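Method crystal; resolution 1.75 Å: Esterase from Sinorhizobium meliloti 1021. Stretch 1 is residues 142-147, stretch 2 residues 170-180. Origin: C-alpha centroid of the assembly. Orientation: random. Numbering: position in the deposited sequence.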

ATOM      1  N   LEU A 142       0.135  28.752  -6.248  1.00 15.98           N
ATOM      2  CA  LEU A 142      -0.361  29.173  -7.552  1.00 16.26           C
ATOM      3  C   LEU A 142      -0.970  27.967  -8.280  1.00 15.59           C
ATOM      4  O   LEU A 142      -0.193  27.021  -8.610  1.00 16.52           O
ATOM      5  N   ILE A 143      -2.234  28.076  -8.636  1.00 15.15           N
ATOM      6  CA  ILE A 143      -2.964  27.063  -9.386  1.00 14.80           C
ATOM      7  C   ILE A 143      -2.936  27.478 -10.862  1.00 18.86           C
ATOM      8  O   ILE A 143      -3.462  28.519 -11.231  1.00 19.02           O
ATOM      9  N   VAL A 144      -2.361  26.641 -11.705  1.00 15.16           N
ATOM     10  CA  VAL A 144      -2.326  26.917 -13.132  1.00 14.79           C
ATOM     11  C   VAL A 144      -3.211  25.925 -13.882  1.00 16.61           C
ATOM     12  O   VAL A 144      -3.076  24.649 -13.772  1.00 16.53           O
ATOM     13  N   SER A 145      -4.185  26.420 -14.646  1.00 13.04           N
ATOM     14  CA  SER A 145      -5.007  25.549 -15.460  1.00 14.19           C
ATOM     15  C   SER A 145      -4.138  25.238 -16.734  1.00 15.09           C
ATOM     16  O   SER A 145      -3.521  26.159 -17.341  1.00 16.34           O
ATOM     17  N   PRO A 146      -4.024  23.943 -17.096  1.00 15.02           N
ATOM     18  CA  PRO A 146      -3.149  23.621 -18.197  1.00 15.47           C
ATOM     19  C   PRO A 146      -3.870  24.086 -19.520  1.00 14.86           C
ATOM     20  O   PRO A 146      -5.104  24.189 -19.587  1.00 16.67           O
ATOM     21  N   PRO A 147      -3.069  24.310 -20.572  1.00 15.72           N
ATOM     22  CA  PRO A 147      -3.713  24.561 -21.870  1.00 16.23           C
ATOM     23  C   PRO A 147      -4.619  23.445 -22.259  1.00 17.15           C
ATOM     24  O   PRO A 147      -4.295  22.244 -22.099  1.00 17.03           O
ATOM     25  N   MET A 170     -13.269  23.333 -19.347  1.00 20.17           N
ATOM     26  CA  MET A 170     -13.882  23.772 -18.070  1.00 20.82           C
ATOM     27  C   MET A 170     -12.887  23.956 -16.949  1.00 21.98           C
ATOM     28  O   MET A 170     -13.241  24.466 -15.872  1.00 21.94           O
ATOM     29  N   LEU A 171     -11.634  23.501 -17.136  1.00 20.53           N
ATOM     30  CA  LEU A 171     -10.666  23.631 -16.037  1.00 20.08           C
ATOM     31  C   LEU A 171     -10.320  25.056 -15.633  1.00 22.22           C
ATOM     32  O   LEU A 171     -10.206  25.325 -14.447  1.00 19.66           O
ATOM     33  N   ALA A 172     -10.146  25.999 -16.580  1.00 18.59           N
ATOM     34  CA  ALA A 172      -9.791  27.365 -16.204  1.00 19.46           C
ATOM     35  C   ALA A 172     -10.837  28.027 -15.248  1.00 18.19           C
ATOM     36  O   ALA A 172     -10.468  28.568 -14.245  1.00 19.52           O
ATOM     37  N   PRO A 173     -12.136  27.970 -15.562  1.00 21.28           N
ATOM     38  CA  PRO A 173     -13.087  28.679 -14.669  1.00 20.40           C
ATOM     39  C   PRO A 173     -13.221  27.984 -13.284  1.00 21.58           C
ATOM     40  O   PRO A 173     -13.278  28.674 -12.242  1.00 22.25           O
ATOM     41  N   LEU A 174     -13.224  26.638 -13.277  1.00 21.23           N
ATOM     42  CA  LEU A 174     -13.271  25.866 -12.044  1.00 19.17           C
ATOM     43  C   LEU A 174     -12.025  26.114 -11.206  1.00 17.43           C
ATOM     44  O   LEU A 174     -12.145  26.276  -9.987  1.00 17.34           O
ATOM     45  N   TYR A 175     -10.819  26.117 -11.822  1.00 17.19           N
ATOM     46  CA  TYR A 175      -9.605  26.343 -11.061  1.00 16.39           C
ATOM     47  C   TYR A 175      -9.567  27.773 -10.506  1.00 17.50           C
ATOM     48  O   TYR A 175      -9.103  28.030  -9.426  1.00 19.47           O
ATOM     49  N   ARG A 176     -10.019  28.741 -11.346  1.00 19.73           N
ATOM     50  CA  ARG A 176     -10.032  30.126 -10.888  1.00 18.91           C
ATOM     51  C   ARG A 176     -10.948  30.297  -9.671  1.00 18.34           C
ATOM     52  O   ARG A 176     -10.577  30.981  -8.716  1.00 21.18           O
ATOM     53  N   ASP A 177     -12.132  29.688  -9.737  1.00 19.85           N
ATOM     54  CA  ASP A 177     -13.143  29.682  -8.623  1.00 21.34           C
ATOM     55  C   ASP A 177     -12.516  29.056  -7.376  1.00 23.97           C
ATOM     56  O   ASP A 177     -12.583  29.592  -6.291  1.00 22.07           O
ATOM     57  N   LEU A 178     -11.824  27.919  -7.542  1.00 21.45           N
ATOM     58  CA  LEU A 178     -11.107  27.292  -6.401  1.00 18.40           C
ATOM     59  C   LEU A 178     -10.055  28.146  -5.767  1.00 18.79           C
ATOM     60  O   LEU A 178      -9.948  28.220  -4.526  1.00 20.58           O
ATOM     61  N   ALA A 179      -9.219  28.816  -6.585  1.00 18.00           N
ATOM     62  CA  ALA A 179      -8.126  29.635  -6.157  1.00 20.38           C
ATOM     63  C   ALA A 179      -8.697  30.740  -5.288  1.00 21.45           C
ATOM     64  O   ALA A 179      -8.154  31.054  -4.227  1.00 19.53           O
ATOM     65  N   ASP A 180      -9.816  31.265  -5.760  1.00 23.00           N
ATOM     66  CA  ASP A 180     -10.504  32.355  -4.998  1.00 26.86           C
ATOM     67  C   ASP A 180     -11.029  31.839  -3.646  1.00 25.24           C
ATOM     68  O   ASP A 180     -10.822  32.487  -2.622  1.00 27.22           O
TER

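No hydrogen bond joins the two stretches: the strand through residues 142-145 and the helix that carries L171 to D180 of this esterase meet by van der Waals contact, mostly between side chains, with a few backbone atoms taking part, even though a serine and a tyrosine sit in the middle of the contact. The arrangement illustrates a general principle of α/β packing, in which a strand and a helix meet through apolar surface. Here the two axes run almost antiparallel, at 169°, and approach to 8.0 Å.

The alternation of the strand sets which of its side chains face the helix. I143 and S145 direct their CA-to-CB bonds toward the helix, whereas L142 and V144 direct theirs away. On the helix, L171, Y175, L178 and A179 point toward the strand, a spacing that follows the helical repeat and gathers them on one side. The i to i+4 hydrogen bonds keep that face in order; Y175 N to L171 O, at 2.8 Å, links two of its members.

Y175 is the hub. With chi1 in the m rotamer (-77°), its ring meets four consecutive residues. I143 CG2 comes within 3.6 Å of Y175 CD2, and S145 CA lies equally close, 3.6 Å from Y175 CD2. V144 contributes its backbone rather than its side chain, with V144 O at the ring edge, 3.8 Å from Y175 CE2. P146 CD completes the set at 4.0 Å from Y175 CE2. The Y175 hydroxyl is hydrogen-bonded elsewhere in the structure; the contacts made here are with ring carbons.

I143, in the m,t rotamer, buries more area here than any other residue. While CG2 meets the tyrosine, I143 CD1 reaches farther along the helix, 4.2 Å from L178 CD2 and 4.2 Å from A179 CB. The small side chain of A179 accompanies a close backbone approach, with I143 CD1 only 4.1 Å from A179 CA. L178 adopts the t,p rotamer.

Toward the other end, S145 has the p rotamer. The CA atoms of S145 and A172 are 5.2 Å apart, and S145 OG rests 3.6 Å from A172 CB, a van der Waals contact; this hydroxyl, too, finds its polar partner elsewhere. P146, whose ring is C-gamma endo, extends the apolar surface beyond the strand, placing P146 CG 3.9 Å from CD1 of L171, itself an m,t leucine. Here S145 and Y175 pack through van der Waals contacts, while their hydroxyls are hydrogen-bonded elsewhere.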

ATOM      1  CB  LEU A 142       0.745  29.736  -8.358  1.00 16.60           C
ATOM      2  CG  LEU A 142       0.537  30.580  -9.594  1.00 20.03           C
ATOM      3  CD1 LEU A 142       1.685  30.791 -10.562  1.00 20.17           C
ATOM      4  CD2 LEU A 142      -0.894  31.088  -9.903  1.00 18.49           C
ATOM      5  CB  ILE A 143      -4.386  26.862  -8.930  1.00 14.98           C
ATOM      6  CG1 ILE A 143      -4.354  26.391  -7.470  1.00 14.92           C
ATOM      7  CG2 ILE A 143      -5.144  25.882  -9.832  1.00 14.86           C
ATOM      8  CD1 ILE A 143      -5.668  26.402  -6.732  1.00 15.32           C
ATOM      9  CB  VAL A 144      -0.901  26.911 -13.660  1.00 14.13           C
ATOM     10  CG1 VAL A 144      -0.926  27.274 -15.150  1.00 15.04           C
ATOM     11  CG2 VAL A 144       0.043  27.796 -12.869  1.00 14.65           C
ATOM     12  CB  SER A 145      -6.394  26.087 -15.816  1.00 19.13           C
ATOM     13  OG  SER A 145      -6.170  27.361 -16.461  1.00 19.92           O
ATOM     14  CB  PRO A 146      -3.075  22.079 -18.188  1.00 14.88           C
ATOM     15  CG  PRO A 146      -4.371  21.674 -17.511  1.00 16.75           C
ATOM     16  CD  PRO A 146      -4.581  22.747 -16.440  1.00 15.82           C
ATOM     17  CB  PRO A 147      -2.524  24.726 -22.811  1.00 14.80           C
ATOM     18  CG  PRO A 147      -1.414  25.135 -21.981  1.00 16.17           C
ATOM     19  CD  PRO A 147      -1.615  24.436 -20.666  1.00 15.92           C
ATOM     20  CB  MET A 170     -14.953  22.803 -17.651  1.00 21.72           C
ATOM     21  CG  MET A 170     -16.101  22.685 -18.635  1.00 27.67           C
ATOM     22  SD  MET A 170     -17.124  21.280 -18.182  1.00 35.99           S
ATOM     23  CE  MET A 170     -17.942  20.787 -19.701  1.00 36.81           C
ATOM     24  CB  LEU A 171      -9.325  22.888 -16.343  1.00 18.73           C
ATOM     25  CG  LEU A 171      -9.475  21.407 -16.614  1.00 18.95           C
ATOM     26  CD1 LEU A 171      -8.215  20.890 -17.306  1.00 16.31           C
ATOM     27  CD2 LEU A 171      -9.829  20.654 -15.301  1.00 17.59           C
ATOM     28  CB  ALA A 172      -9.506  28.210 -17.432  1.00 19.70           C
ATOM     29  CB  PRO A 173     -14.399  28.673 -15.450  1.00 22.10           C
ATOM     30  CG  PRO A 173     -14.251  27.731 -16.598  1.00 23.18           C
ATOM     31  CD  PRO A 173     -12.755  27.586 -16.848  1.00 20.45           C
ATOM     32  CB  LEU A 174     -13.446  24.392 -12.339  1.00 20.30           C
ATOM     33  CG  LEU A 174     -14.767  23.893 -12.897  1.00 21.03           C
ATOM     34  CD1 LEU A 174     -14.699  22.376 -13.110  1.00 24.11           C
ATOM     35  CD2 LEU A 174     -15.902  24.328 -11.972  1.00 24.86           C
ATOM     36  CB  TYR A 175      -8.334  26.110 -11.889  1.00 14.73           C
ATOM     37  CG  TYR A 175      -7.969  24.647 -12.105  1.00 15.82           C
ATOM     38  CD1 TYR A 175      -8.870  23.629 -11.932  1.00 15.14           C
ATOM     39  CD2 TYR A 175      -6.731  24.307 -12.604  1.00 13.77           C
ATOM     40  CE1 TYR A 175      -8.501  22.265 -12.176  1.00 14.61           C
ATOM     41  CE2 TYR A 175      -6.339  22.998 -12.825  1.00 14.45           C
ATOM     42  CZ  TYR A 175      -7.217  21.962 -12.611  1.00 13.71           C
ATOM     43  OH  TYR A 175      -6.967  20.606 -12.886  1.00 13.99           O
ATOM     44  CB  ARG A 176     -10.525  31.053 -12.034  1.00 21.41           C
ATOM     45  CG  ARG A 176     -10.564  32.559 -11.669  1.00 25.27           C
ATOM     46  CD  ARG A 176     -11.171  33.411 -12.791  1.00 30.98           C
ATOM     47  NE  ARG A 176     -10.451  33.305 -14.050  1.00 37.07           N
ATOM     48  CZ  ARG A 176     -10.873  32.675 -15.164  1.00 45.19           C
ATOM     49  NH1 ARG A 176     -12.104  32.139 -15.266  1.00 52.08           N
ATOM     50  NH2 ARG A 176     -10.058  32.643 -16.224  1.00 47.38           N
ATOM     51  CB  ASP A 177     -14.382  28.946  -8.973  1.00 24.96           C
ATOM     52  CG  ASP A 177     -15.277  29.665  -9.985  1.00 29.12           C
ATOM     53  OD1 ASP A 177     -15.049  30.815 -10.322  1.00 31.54           O
ATOM     54  OD2 ASP A 177     -16.173  28.968 -10.474  1.00 36.97           O
ATOM     55  CB  LEU A 178     -10.555  25.880  -6.848  1.00 18.03           C
ATOM     56  CG  LEU A 178      -9.971  25.063  -5.691  1.00 19.35           C
ATOM     57  CD1 LEU A 178     -11.028  24.506  -4.763  1.00 18.75           C
ATOM     58  CD2 LEU A 178      -9.003  23.903  -6.197  1.00 17.90           C
ATOM     59  CB  ALA A 179      -7.387  30.207  -7.353  1.00 19.24           C
ATOM     60  CB  ASP A 180     -11.625  32.954  -5.878  1.00 27.48           C
ATOM     61  CG  ASP A 180     -12.306  34.182  -5.210  1.00 39.22           C
ATOM     62  OD1 ASP A 180     -11.594  35.024  -4.574  1.00 49.20           O
ATOM     63  OD2 ASP A 180     -13.537  34.271  -5.294  1.00 45.07           O
TER